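Long-range contact in malate dehydrogenase (PDB 6UM4), which probably catalyses the reversible, NAD-dependent oxidation of malate to oxaloacetate, as malate dehydrogenases do: residues A[198-209]-A[229-240]. Numbering follows the deposited sequence.
Sequences NAAIFKAQGEAL and NAMITSANAPDI
Two helices of the Rossmann-type NAD-binding domain, 191-212 and 226-235, meet here through Phe202, Asn229, Gly206 and Thr233. The axes of 198-209 and 229-235 approach to 7.4 Å and cross at -40°. Gly206 lies at the closest backbone point, its CA 4.3 Å from Thr233 CA. With no side chain between them, Gly206 CA sits against Thr233 O at 3.6 Å, and Thr233 CG2 packs on it. Asn229 lies over one face of the Phe202 ring. Its CB is 3.8 Å from the ring centroid, and its amide stacks on the ring with the planes 20° apart. Asn229 ND2 hydrogen-bonds to Ala223 O, which helps fix the amide over the ring. Thr233 OG1 touches Phe202 CD1 and donates a hydrogen bond to Asn229 O at 2.8 Å, from above the carbonyl plane. These helices follow successive parallel strands, 176-179 and 218-221, and Thr233 and Ile240 also touch Ile245 of the next strand. Ile232 CG2, anti to its own backbone N, reaches Ala199 O at 3.3 Å. At the C-terminal end of helix 226-235, Asn236 ND2 donates a hydrogen bond to Ile232 O at 2.7 Å and another to Leu417 O. The Asn236 amide lies against the aliphatic part of Lys203, with OD1 3.4 Å from Lys203 CG. One water donates to both Asn236 OD1 and Glu207 OE2. Further along, Leu209 CB packs on Ile240 CD1.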
loop_
_atom_site.group_PDB
_atom_site.type_symbol
_atom_site.label_atom_id
_atom_site.label_comp_id
_atom_site.label_asym_id
_atom_site.label_seq_id
_atom_site.Cartn_x
_atom_site.Cartn_y
_atom_site.Cartn_z
ATOM N N ASN A 198 12.288 -6.524 24.721
ATOM C CA ASN A 198 12.032 -5.411 23.815
ATOM C C ASN A 198 12.588 -4.105 24.374
ATOM O O ASN A 198 13.113 -3.276 23.623
ATOM C CB ASN A 198 10.539 -5.302 23.533
ATOM C CG ASN A 198 10.089 -6.277 22.478
ATOM O OD1 ASN A 198 10.296 -6.058 21.283
ATOM N ND2 ASN A 198 9.505 -7.389 22.911
ATOM N N ALA A 199 12.512 -3.911 25.693
ATOM C CA ALA A 199 13.130 -2.723 26.271
ATOM C C ALA A 199 14.620 -2.673 25.933
ATOM O O ALA A 199 15.154 -1.600 25.629
ATOM C CB ALA A 199 12.895 -2.671 27.782
ATOM N N ALA A 200 15.300 -3.827 25.965
ATOM C CA ALA A 200 16.715 -3.869 25.604
ATOM C C ALA A 200 16.922 -3.460 24.149
ATOM O O ALA A 200 17.917 -2.803 23.816
ATOM C CB ALA A 200 17.285 -5.264 25.864
ATOM N N ILE A 201 16.007 -3.857 23.265
ATOM C CA ILE A 201 16.085 -3.434 21.867
ATOM C C ILE A 201 15.920 -1.921 21.756
ATOM O O ILE A 201 16.647 -1.251 21.011
ATOM C CB ILE A 201 15.033 -4.172 21.008
ATOM C CG1 ILE A 201 15.369 -5.655 20.847
ATOM C CG2 ILE A 201 14.849 -3.511 19.657
ATOM C CD1 ILE A 201 14.240 -6.439 20.234
ATOM N N PHE A 202 14.931 -1.362 22.455
ATOM C CA PHE A 202 14.656 0.060 22.296
ATOM C C PHE A 202 15.576 0.934 23.138
ATOM O O PHE A 202 15.741 2.115 22.827
ATOM C CB PHE A 202 13.172 0.336 22.568
ATOM C CG PHE A 202 12.307 -0.124 21.437
ATOM C CD1 PHE A 202 12.089 0.700 20.340
ATOM C CD2 PHE A 202 11.816 -1.408 21.412
ATOM C CE1 PHE A 202 11.344 0.277 19.276
ATOM C CE2 PHE A 202 11.077 -1.850 20.344
ATOM C CZ PHE A 202 10.840 -1.007 19.266
ATOM N N LYS A 203 16.205 0.383 24.166
ATOM C CA LYS A 203 17.293 1.113 24.804
ATOM C C LYS A 203 18.421 1.327 23.810
ATOM O O LYS A 203 18.931 2.443 23.653
ATOM C CB LYS A 203 17.786 0.352 26.031
ATOM C CG LYS A 203 19.120 0.840 26.564
ATOM C CD LYS A 203 19.609 -0.035 27.699
ATOM C CE LYS A 203 20.826 0.581 28.386
ATOM N NZ LYS A 203 21.567 -0.472 29.127
ATOM N N ALA A 204 18.781 0.264 23.088
ATOM C CA ALA A 204 19.843 0.348 22.095
ATOM C C ALA A 204 19.474 1.301 20.968
ATOM O O ALA A 204 20.331 2.034 20.460
ATOM C CB ALA A 204 20.143 -1.044 21.543
ATOM N N GLN A 205 18.206 1.308 20.557
ATOM C CA GLN A 205 17.836 2.169 19.437
ATOM C C GLN A 205 17.699 3.624 19.862
ATOM O O GLN A 205 18.071 4.527 19.109
ATOM C CB GLN A 205 16.557 1.651 18.766
ATOM C CG GLN A 205 16.791 0.299 18.112
ATOM C CD GLN A 205 15.627 -0.179 17.267
ATOM O OE1 GLN A 205 14.578 0.465 17.211
ATOM N NE2 GLN A 205 15.810 -1.316 16.605
ATOM N N GLY A 206 17.197 3.882 21.072
ATOM C CA GLY A 206 17.237 5.243 21.581
ATOM C C GLY A 206 18.659 5.775 21.666
ATOM O O GLY A 206 18.919 6.946 21.368
ATOM N N GLU A 207 19.595 4.921 22.084
ATOM C CA GLU A 207 20.998 5.314 22.143
ATOM C C GLU A 207 21.516 5.660 20.754
ATOM O O GLU A 207 22.203 6.672 20.565
ATOM C CB GLU A 207 21.825 4.186 22.774
ATOM C CG GLU A 207 21.702 4.095 24.295
ATOM C CD GLU A 207 22.298 2.821 24.875
ATOM O OE1 GLU A 207 22.596 1.882 24.105
ATOM O OE2 GLU A 207 22.439 2.747 26.114
ATOM N N ALA A 208 21.191 4.828 19.765
ATOM C CA ALA A 208 21.641 5.093 18.398
ATOM C C ALA A 208 20.962 6.336 17.837
ATOM O O ALA A 208 21.610 7.159 17.178
ATOM C CB ALA A 208 21.361 3.879 17.505
ATOM N N LEU A 209 19.654 6.479 18.094
ATOM C CA LEU A 209 18.915 7.657 17.648
ATOM C C LEU A 209 19.535 8.921 18.215
ATOM O O LEU A 209 19.777 9.892 17.487
ATOM C CB LEU A 209 17.437 7.552 18.065
ATOM C CG LEU A 209 16.404 6.855 17.159
ATOM C CD1 LEU A 209 15.132 6.455 17.937
ATOM C CD2 LEU A 209 16.019 7.716 15.956
ATOM N N ASN A 229 7.816 0.628 25.020
ATOM C CA ASN A 229 8.982 0.727 24.145
ATOM C C ASN A 229 9.350 2.184 23.895
ATOM O O ASN A 229 10.528 2.555 23.951
ATOM C CB ASN A 229 8.714 0.010 22.822
ATOM C CG ASN A 229 8.796 -1.502 22.945
ATOM O OD1 ASN A 229 9.379 -2.037 23.889
ATOM N ND2 ASN A 229 8.191 -2.201 21.992
ATOM N N ALA A 230 8.344 3.030 23.636
ATOM C CA ALA A 230 8.605 4.449 23.394
ATOM C C ALA A 230 9.236 5.103 24.616
ATOM O O ALA A 230 10.181 5.904 24.501
ATOM C CB ALA A 230 7.294 5.154 23.034
ATOM N N MET A 231 8.722 4.766 25.800
ATOM C CA MET A 231 9.268 5.310 27.030
ATOM C C MET A 231 10.730 4.923 27.211
ATOM O O MET A 231 11.542 5.734 27.665
ATOM C CB MET A 231 8.445 4.817 28.207
ATOM C CG MET A 231 8.910 5.431 29.524
ATOM S SD MET A 231 8.663 4.218 30.809
ATOM C CE MET A 231 9.869 3.004 30.305
ATOM N N ILE A 232 11.067 3.658 26.944
ATOM C CA ILE A 232 12.460 3.225 27.039
ATOM C C ILE A 232 13.324 3.944 26.006
ATOM O O ILE A 232 14.475 4.312 26.279
ATOM C CB ILE A 232 12.566 1.698 26.886
ATOM C CG1 ILE A 232 11.979 1.004 28.108
ATOM C CG2 ILE A 232 14.033 1.293 26.725
ATOM C CD1 ILE A 232 12.766 1.274 29.376
ATOM N N THR A 233 12.810 4.096 24.786
ATOM C CA THR A 233 13.565 4.804 23.755
ATOM C C THR A 233 13.924 6.205 24.230
ATOM O O THR A 233 15.085 6.626 24.162
ATOM C CB THR A 233 12.754 4.891 22.465
ATOM O OG1 THR A 233 12.362 3.581 22.048
ATOM C CG2 THR A 233 13.583 5.549 21.365
ATOM N N SER A 234 12.917 6.935 24.718
ATOM C CA SER A 234 13.100 8.310 25.153
ATOM C C SER A 234 14.023 8.396 26.357
ATOM O O SER A 234 14.852 9.305 26.439
ATOM C CB SER A 234 11.733 8.923 25.471
ATOM O OG SER A 234 11.841 10.274 25.890
ATOM N N ALA A 235 13.886 7.462 27.306
ATOM C CA ALA A 235 14.725 7.493 28.503
ATOM C C ALA A 235 16.193 7.351 28.158
ATOM O O ALA A 235 17.055 7.798 28.920
ATOM C CB ALA A 235 14.332 6.380 29.466
ATOM N N ASN A 236 16.490 6.715 27.033
ATOM C CA ASN A 236 17.856 6.484 26.582
ATOM C C ASN A 236 18.243 7.417 25.450
ATOM O O ASN A 236 19.219 7.154 24.731
ATOM C CB ASN A 236 18.018 5.026 26.163
ATOM C CG ASN A 236 17.935 4.080 27.343
ATOM O OD1 ASN A 236 18.923 3.878 28.055
ATOM N ND2 ASN A 236 16.745 3.539 27.595
ATOM N N ALA A 237 17.498 8.507 25.282
ATOM C CA ALA A 237 17.792 9.507 24.261
ATOM C C ALA A 237 17.646 10.882 24.881
ATOM O O ALA A 237 16.736 11.641 24.540
ATOM C CB ALA A 237 16.866 9.339 23.054
ATOM N N PRO A 238 18.568 11.252 25.781
ATOM C CA PRO A 238 18.369 12.470 26.593
ATOM C C PRO A 238 18.361 13.766 25.798
ATOM O O PRO A 238 17.859 14.777 26.301
ATOM C CB PRO A 238 19.542 12.425 27.582
ATOM C CG PRO A 238 20.579 11.577 26.928
ATOM C CD PRO A 238 19.800 10.535 26.150
ATOM N N ASP A 239 18.908 13.785 24.584
ATOM C CA ASP A 239 18.915 15.005 23.787
ATOM C C ASP A 239 17.743 15.085 22.812
ATOM O O ASP A 239 17.623 16.069 22.071
ATOM C CB ASP A 239 20.243 15.134 23.046
ATOM C CG ASP A 239 21.406 15.241 23.996
ATOM O OD1 ASP A 239 21.476 16.247 24.740
ATOM O OD2 ASP A 239 22.221 14.300 24.041
ATOM N N ILE A 240 16.868 14.093 22.794
ATOM C CA ILE A 240 15.651 14.149 21.996
ATOM C C ILE A 240 14.506 14.606 22.896
ATOM O O ILE A 240 14.243 13.956 23.923
ATOM C CB ILE A 240 15.347 12.800 21.345
ATOM C CG1 ILE A 240 16.419 12.482 20.281
ATOM C CG2 ILE A 240 13.921 12.812 20.799
ATOM C CD1 ILE A 240 16.193 11.171 19.519
HETATM O O HOH W 1 21.615 4.722 27.633
#